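PDB 2Z4T: beta-galactoside alpha-2,6-sialyltransferase from Photobacterium sp., which transfers sialic acid from a CMP-activated donor to the galactose of acceptors such as lactose, forming an alpha-2,6 linkage. Local coordinates for residues 289-295 and 314-320; 52-57 and 72-77. All blocks are in the same frame, centred on the assembly; numbering follows the deposited sequence. Where two conformers were deposited one is given.

In the fold
The two contacts lie in different domains, with centres about 54 Å apart and nearest atoms about 36 Å apart. Interaction 1 is in the sialyltransferase region, about 13 Å from the centre of the chain. It joins two parallel strands of the GT-B fold, so main-chain hydrogen bonds form a ladder between them. Interaction 2 is about 47 Å out, in the N-terminal immunoglobulin-like sandwich. It joins a strand to a loop, and there the ring nitrogens of H55 and W57 reach the loop carbonyls. Both are partly buried. Interaction 1 ends near the CMP pocket, whereas interaction 2 is far from the annotated sites.

Interaction 1 (289-295 and 314-320); sequences NYHFLRK and SLKQMQW. With PO4 (phosphate ion), chain I.
Strands 289-292 and 315-317 run parallel, with axes 4.5 Å apart at closest approach and an angle of 37° between them. Y290 pairs with L315, H291 with K316 and F292 with Q317. N289 begins the first segment, with its CA 4.7 Å from the CA of S314. Y290 N donates to S314 O (2.8 Å), and Y290 O accepts from K316 N (2.7 Å). H291 lies on the same face as K316, and H291 CD2 is 4.0 Å from K316 CB. F292 N donates to K316 O (2.9 Å), and F292 O accepts from M318 N (2.9 Å). L315, with chi1 t, lays CD1 over the F292 ring in a CH-pi contact, 3.7 Å from the centroid.

The strand ends at F292, and L293 turns out of it (phi/psi -49/-43). L293 O accepts from Q317 NE2 (3.1 Å). A water bridges L293 O and W320 NE1, 2.9 Å from each. L293 CD1 packs 4.1 Å from M318 SD. Beyond R294, K295 turns back over the neighbouring strand. K295 N donates to Q317 OE1 (2.9 Å), so the Q317 amide bonds both L293 and K295. The K295 side chain is all t, and NZ reaches L315 O (3.1 Å). A phosphate ion, probably from the crystallisation liquor, accepts at O1 from K295 NZ (2.7 Å) and at O3 from Q317 N (2.8 Å).

W320 also packs on E432, and L293 on S450, both CMP-binding residues. Such a parallel strand pair, with a loop at its C-terminal end facing the nucleotide cleft, is typical of a Rossmann-like domain in a GT-B glycosyltransferase.

Interaction 2 (52-57 and 72-77); sequences FTKHSW and KESISL
This contact belongs to the immunoglobulin-like beta-sandwich at the N-terminus. The loop 72-76, leading into strand 77-80 at L77, packs against the strand residues 55-57 and F52. The chain turns a corner at T53 and K54, then H55, S56 and W57 run extended. The segments form no strand ladder. The CA atoms of W57 and K72 are 5.3 Å apart, and those of H55 and I75 are 7.4 Å apart. CA-to-CB points toward the loop at F52, H55 and W57, but away from it at S56. The loop bends at K72 (phi/psi -48/-26) and E73 (-87/-6).

Side-chain packing involves F52, H55 and W57. W57, with chi1 -86° and chi2 109°, takes L77 CB over the face of its six-membered ring, a CH-pi contact of 3.8 Å to the centroid. F52 CE2 makes an apolar contact with I75 CD1 at 4.5 Å. I75 CG2 lies over a face of the H55 imidazole, 4.2 Å from CE1 of H55. F94 also meets the rings of F52 and W57, and V108 packs on W57 and L77.

The polar contacts join ring nitrogens to loop carbonyls. H55, with chi1 p, directs NE2 to K72 O (3.0 Å) and S74 O (3.2 Å), both weak hydrogen bonds. The better-aligned bond between the segments is W57 NE1 to I75 O, 2.8 Å long with an N-H...O angle of 154°.

Interaction 1 (289-295 and 314-320)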
loop_
_atom_site.group_PDB
_atom_site.type_symbol
_atom_site.label_atom_id
_atom_site.label_comp_id
_atom_site.label_asym_id
_atom_site.label_seq_id
_atom_site.Cartn_x
_atom_site.Cartn_y
_atom_site.Cartn_z
ATOM N N ASN A 289 -4.606 -4.495 12.326
ATOM C CA ASN A 289 -5.798 -4.013 11.622
ATOM C C ASN A 289 -5.953 -4.675 10.254
ATOM O O ASN A 289 -5.002 -4.669 9.446
ATOM C CB ASN A 289 -5.780 -2.484 11.502
ATOM C CG ASN A 289 -5.936 -1.797 12.859
ATOM O OD1 ASN A 289 -4.951 -1.437 13.501
ATOM N ND2 ASN A 289 -7.173 -1.671 13.324
ATOM N N TYR A 290 -7.124 -5.280 10.020
ATOM C CA TYR A 290 -7.454 -5.834 8.703
ATOM C C TYR A 290 -8.237 -4.816 7.870
ATOM O O TYR A 290 -9.386 -4.453 8.195
ATOM C CB TYR A 290 -8.256 -7.139 8.802
ATOM C CG TYR A 290 -7.469 -8.315 9.322
ATOM C CD1 TYR A 290 -6.990 -9.306 8.458
ATOM C CD2 TYR A 290 -7.210 -8.445 10.676
ATOM C CE1 TYR A 290 -6.272 -10.405 8.944
ATOM C CE2 TYR A 290 -6.504 -9.524 11.179
ATOM C CZ TYR A 290 -6.036 -10.501 10.317
ATOM O OH TYR A 290 -5.331 -11.547 10.848
ATOM N N HIS A 291 -7.631 -4.377 6.776
ATOM C CA HIS A 291 -8.288 -3.421 5.895
ATOM C C HIS A 291 -8.925 -4.152 4.720
ATOM O O HIS A 291 -8.260 -4.452 3.739
ATOM C CB HIS A 291 -7.287 -2.366 5.439
ATOM C CG HIS A 291 -6.596 -1.682 6.572
ATOM N ND1 HIS A 291 -5.461 -2.193 7.168
ATOM C CD2 HIS A 291 -6.897 -0.549 7.244
ATOM C CE1 HIS A 291 -5.081 -1.390 8.143
ATOM N NE2 HIS A 291 -5.940 -0.389 8.216
ATOM N N PHE A 292 -10.209 -4.463 4.841
ATOM C CA PHE A 292 -10.884 -5.278 3.853
ATOM C C PHE A 292 -11.264 -4.450 2.638
ATOM O O PHE A 292 -11.859 -3.374 2.772
ATOM C CB PHE A 292 -12.143 -5.914 4.460
ATOM C CG PHE A 292 -11.931 -7.301 5.063
ATOM C CD1 PHE A 292 -10.908 -7.547 5.964
ATOM C CD2 PHE A 292 -12.798 -8.346 4.747
ATOM C CE1 PHE A 292 -10.726 -8.812 6.539
ATOM C CE2 PHE A 292 -12.623 -9.634 5.308
ATOM C CZ PHE A 292 -11.588 -9.861 6.210
ATOM N N LEU A 293 -10.947 -4.952 1.448
ATOM C CA LEU A 293 -11.449 -4.340 0.221
ATOM C C LEU A 293 -12.963 -4.107 0.302
ATOM O O LEU A 293 -13.468 -3.057 -0.117
ATOM C CB LEU A 293 -11.114 -5.213 -0.991
ATOM C CG LEU A 293 -11.471 -4.713 -2.390
ATOM C CD1 LEU A 293 -10.877 -3.341 -2.664
ATOM C CD2 LEU A 293 -11.025 -5.722 -3.439
ATOM N N ARG A 294 -13.687 -5.088 0.825
ATOM C CA ARG A 294 -15.111 -4.932 1.051
ATOM C C ARG A 294 -15.472 -5.579 2.378
ATOM O O ARG A 294 -15.816 -6.767 2.440
ATOM C CB ARG A 294 -15.920 -5.536 -0.101
ATOM C CG ARG A 294 -15.967 -4.680 -1.388
ATOM C CD ARG A 294 -16.809 -3.409 -1.222
ATOM N NE ARG A 294 -18.232 -3.734 -1.061
ATOM C CZ ARG A 294 -19.113 -3.797 -2.061
ATOM N NH1 ARG A 294 -18.726 -3.545 -3.312
ATOM N NH2 ARG A 294 -20.382 -4.117 -1.821
ATOM N N LYS A 295 -15.371 -4.789 3.440
ATOM C CA LYS A 295 -15.718 -5.227 4.782
ATOM C C LYS A 295 -17.116 -5.825 4.881
ATOM O O LYS A 295 -17.337 -6.765 5.656
ATOM C CB LYS A 295 -15.578 -4.062 5.758
ATOM C CG LYS A 295 -15.959 -4.387 7.182
ATOM C CD LYS A 295 -15.653 -3.206 8.082
ATOM C CE LYS A 295 -16.567 -3.181 9.294
ATOM N NZ LYS A 295 -15.971 -2.352 10.373
ATOM N N SER A 314 -10.729 -5.268 15.015
ATOM C CA SER A 314 -9.605 -5.140 14.091
ATOM C C SER A 314 -10.107 -5.170 12.644
ATOM O O SER A 314 -9.320 -5.078 11.699
ATOM C CB SER A 314 -8.573 -6.242 14.306
ATOM O OG SER A 314 -7.943 -6.134 15.574
ATOM N N LEU A 315 -11.416 -5.300 12.463
ATOM C CA LEU A 315 -11.984 -5.343 11.118
ATOM C C LEU A 315 -12.250 -3.920 10.619
ATOM O O LEU A 315 -13.095 -3.210 11.176
ATOM C CB LEU A 315 -13.245 -6.205 11.092
ATOM C CG LEU A 315 -13.960 -6.427 9.759
ATOM C CD1 LEU A 315 -13.030 -7.077 8.746
ATOM C CD2 LEU A 315 -15.272 -7.248 9.941
ATOM N N LYS A 316 -11.511 -3.512 9.589
ATOM C CA LYS A 316 -11.633 -2.161 9.014
ATOM C C LYS A 316 -12.036 -2.221 7.546
ATOM O O LYS A 316 -11.813 -3.233 6.874
ATOM C CB LYS A 316 -10.308 -1.370 9.156
ATOM C CG LYS A 316 -9.774 -1.226 10.600
ATOM C CD LYS A 316 -10.847 -0.579 11.489
ATOM C CE LYS A 316 -10.526 -0.710 12.973
ATOM N NZ LYS A 316 -9.470 0.254 13.378
ATOM N N GLN A 317 -12.652 -1.150 7.056
ATOM C CA GLN A 317 -12.910 -1.000 5.634
ATOM C C GLN A 317 -11.728 -0.261 5.023
ATOM O O GLN A 317 -11.332 0.809 5.518
ATOM C CB GLN A 317 -14.219 -0.222 5.403
ATOM C CG GLN A 317 -14.486 0.238 3.953
ATOM C CD GLN A 317 -14.460 -0.903 2.942
ATOM O OE1 GLN A 317 -15.108 -1.929 3.140
ATOM N NE2 GLN A 317 -13.685 -0.736 1.864
ATOM N N MET A 318 -11.153 -0.819 3.961
ATOM C CA MET A 318 -10.120 -0.109 3.177
ATOM C C MET A 318 -10.625 1.307 2.800
ATOM O O MET A 318 -11.774 1.480 2.398
ATOM C CB MET A 318 -9.786 -0.921 1.938
ATOM C CG MET A 318 -8.403 -0.725 1.371
ATOM S SD MET A 318 -8.051 -1.814 -0.051
ATOM C CE MET A 318 -7.617 -3.322 0.814
ATOM N N GLN A 319 -9.780 2.315 2.989
ATOM C CA GLN A 319 -10.162 3.719 2.765
ATOM C C GLN A 319 -9.632 4.213 1.422
ATOM O O GLN A 319 -8.562 3.768 0.985
ATOM C CB GLN A 319 -9.623 4.606 3.911
ATOM C CG GLN A 319 -10.192 4.268 5.312
ATOM C CD GLN A 319 -11.720 4.363 5.344
ATOM O OE1 GLN A 319 -12.428 3.355 5.524
ATOM N NE2 GLN A 319 -12.237 5.572 5.130
ATOM N N TRP A 320 -10.371 5.129 0.778
ATOM C CA TRP A 320 -9.950 5.756 -0.502
ATOM C C TRP A 320 -9.868 7.290 -0.447
ATOM O O TRP A 320 -10.024 7.994 -1.466
ATOM C CB TRP A 320 -10.855 5.286 -1.648
ATOM C CG TRP A 320 -10.731 3.821 -1.815
ATOM C CD1 TRP A 320 -11.621 2.859 -1.393
ATOM C CD2 TRP A 320 -9.611 3.123 -2.358
ATOM N NE1 TRP A 320 -11.133 1.609 -1.681
ATOM C CE2 TRP A 320 -9.901 1.737 -2.272
ATOM C CE3 TRP A 320 -8.401 3.528 -2.926
ATOM C CZ2 TRP A 320 -9.019 0.754 -2.735
ATOM C CZ3 TRP A 320 -7.515 2.550 -3.375
ATOM C CH2 TRP A 320 -7.832 1.177 -3.279
HETATM P P PO4 I . -14.026 1.149 9.353
HETATM O O1 PO4 I . -14.466 -0.295 9.444
HETATM O O2 PO4 I . -13.658 1.628 10.749
HETATM O O3 PO4 I . -12.815 1.242 8.460
HETATM O O4 PO4 I . -15.183 1.940 8.769
HETATM O O HOH W 1 -12.990 -0.653 -1.584
#

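Interaction 2 (52-57 and 72-77)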
loop_
_atom_site.group_PDB
_atom_site.type_symbol
_atom_site.label_atom_id
_atom_site.label_comp_id
_atom_site.label_asym_id
_atom_site.label_seq_id
_atom_site.Cartn_x
_atom_site.Cartn_y
_atom_site.Cartn_z
ATOM N N PHE A 52 32.290 35.137 17.907
ATOM C CA PHE A 52 31.885 35.287 19.315
ATOM C C PHE A 52 33.016 35.509 20.310
ATOM O O PHE A 52 34.012 34.818 20.287
ATOM C CB PHE A 52 31.030 34.099 19.762
ATOM C CG PHE A 52 29.645 34.098 19.178
ATOM C CD1 PHE A 52 28.638 34.875 19.740
ATOM C CD2 PHE A 52 29.344 33.322 18.062
ATOM C CE1 PHE A 52 27.361 34.882 19.193
ATOM C CE2 PHE A 52 28.063 33.319 17.514
ATOM C CZ PHE A 52 27.072 34.099 18.078
ATOM N N THR A 53 32.825 36.467 21.203
ATOM C CA THR A 53 33.769 36.756 22.271
ATOM C C THR A 53 33.625 35.787 23.468
ATOM O O THR A 53 34.597 35.164 23.892
ATOM C CB THR A 53 33.568 38.206 22.759
ATOM O OG1 THR A 53 33.740 39.106 21.659
ATOM C CG2 THR A 53 34.551 38.561 23.867
ATOM N N LYS A 54 32.412 35.746 24.030
ATOM C CA LYS A 54 31.952 34.827 25.072
ATOM C C LYS A 54 31.075 33.986 24.141
ATOM O O LYS A 54 30.505 34.565 23.219
ATOM C CB LYS A 54 31.222 35.633 26.136
ATOM C CG LYS A 54 32.170 36.506 26.965
ATOM C CD LYS A 54 31.501 37.720 27.652
ATOM C CE LYS A 54 30.779 37.366 28.980
ATOM N NZ LYS A 54 31.601 36.747 30.094
ATOM N N HIS A 55 30.815 32.702 24.375
ATOM C CA HIS A 55 29.536 32.175 24.775
ATOM C C HIS A 55 29.346 31.134 25.878
ATOM O O HIS A 55 30.258 30.779 26.622
ATOM C CB HIS A 55 29.121 31.414 23.511
ATOM C CG HIS A 55 29.844 30.106 23.352
ATOM N ND1 HIS A 55 31.222 30.007 23.365
ATOM C CD2 HIS A 55 29.381 28.838 23.246
ATOM C CE1 HIS A 55 31.576 28.739 23.251
ATOM N NE2 HIS A 55 30.476 28.008 23.176
ATOM N N SER A 56 28.117 30.613 25.915
ATOM C CA SER A 56 27.716 29.542 26.826
ATOM C C SER A 56 26.656 28.637 26.195
ATOM O O SER A 56 25.746 29.117 25.507
ATOM C CB SER A 56 27.184 30.115 28.152
ATOM O OG SER A 56 25.930 30.779 27.983
ATOM N N TRP A 57 26.810 27.332 26.429
ATOM C CA TRP A 57 25.767 26.328 26.188
ATOM C C TRP A 57 25.361 25.700 27.524
ATOM O O TRP A 57 26.218 25.365 28.352
ATOM C CB TRP A 57 26.261 25.222 25.280
ATOM C CG TRP A 57 26.147 25.484 23.821
ATOM C CD1 TRP A 57 27.176 25.726 22.951
ATOM C CD2 TRP A 57 24.937 25.488 23.033
ATOM N NE1 TRP A 57 26.679 25.876 21.674
ATOM C CE2 TRP A 57 25.314 25.736 21.695
ATOM C CE3 TRP A 57 23.575 25.313 23.333
ATOM C CZ2 TRP A 57 24.376 25.837 20.653
ATOM C CZ3 TRP A 57 22.637 25.389 22.286
ATOM C CH2 TRP A 57 23.051 25.651 20.963
ATOM N N LYS A 72 30.460 22.027 25.620
ATOM C CA LYS A 72 30.184 23.418 25.921
ATOM C C LYS A 72 31.115 24.432 25.219
ATOM O O LYS A 72 30.711 25.580 24.991
ATOM C CB LYS A 72 30.217 23.623 27.438
ATOM C CG LYS A 72 29.033 23.015 28.158
ATOM C CD LYS A 72 28.921 23.565 29.575
ATOM C CE LYS A 72 29.353 22.555 30.629
ATOM N NZ LYS A 72 28.342 21.452 30.783
ATOM N N GLU A 73 32.339 24.009 24.868
ATOM C CA GLU A 73 33.372 24.940 24.370
ATOM C C GLU A 73 33.383 25.234 22.863
ATOM O O GLU A 73 34.148 26.091 22.401
ATOM C CB GLU A 73 34.773 24.547 24.863
ATOM C CG GLU A 73 34.940 24.569 26.408
ATOM C CD GLU A 73 33.988 25.554 27.130
ATOM O OE1 GLU A 73 33.788 26.693 26.633
ATOM O OE2 GLU A 73 33.441 25.182 28.199
ATOM N N SER A 74 32.539 24.539 22.103
ATOM C CA SER A 74 32.392 24.842 20.692
ATOM C C SER A 74 31.081 25.600 20.498
ATOM O O SER A 74 30.157 25.450 21.307
ATOM C CB SER A 74 32.441 23.563 19.845
ATOM O OG SER A 74 31.257 22.809 19.990
ATOM N N ILE A 75 31.000 26.421 19.447
ATOM C CA ILE A 75 29.801 27.251 19.258
ATOM C C ILE A 75 28.627 26.452 18.681
ATOM O O ILE A 75 27.490 26.661 19.075
ATOM C CB ILE A 75 30.068 28.650 18.571
ATOM C CG1 ILE A 75 29.980 28.570 17.063
ATOM C CG2 ILE A 75 31.364 29.294 19.057
ATOM C CD1 ILE A 75 28.619 28.993 16.554
ATOM N N SER A 76 28.897 25.502 17.800
ATOM C CA SER A 76 27.835 24.596 17.415
ATOM C C SER A 76 27.602 23.535 18.504
ATOM O O SER A 76 28.532 23.111 19.181
ATOM C CB SER A 76 28.099 23.968 16.048
ATOM O OG SER A 76 28.935 22.845 16.156
ATOM N N LEU A 77 26.345 23.140 18.674
ATOM C CA LEU A 77 25.940 22.190 19.709
ATOM C C LEU A 77 26.152 20.751 19.258
ATOM O O LEU A 77 25.573 20.308 18.271
ATOM C CB LEU A 77 24.464 22.396 20.059
ATOM C CG LEU A 77 23.814 21.380 21.007
ATOM C CD1 LEU A 77 24.245 21.604 22.478
ATOM C CD2 LEU A 77 22.291 21.377 20.849
#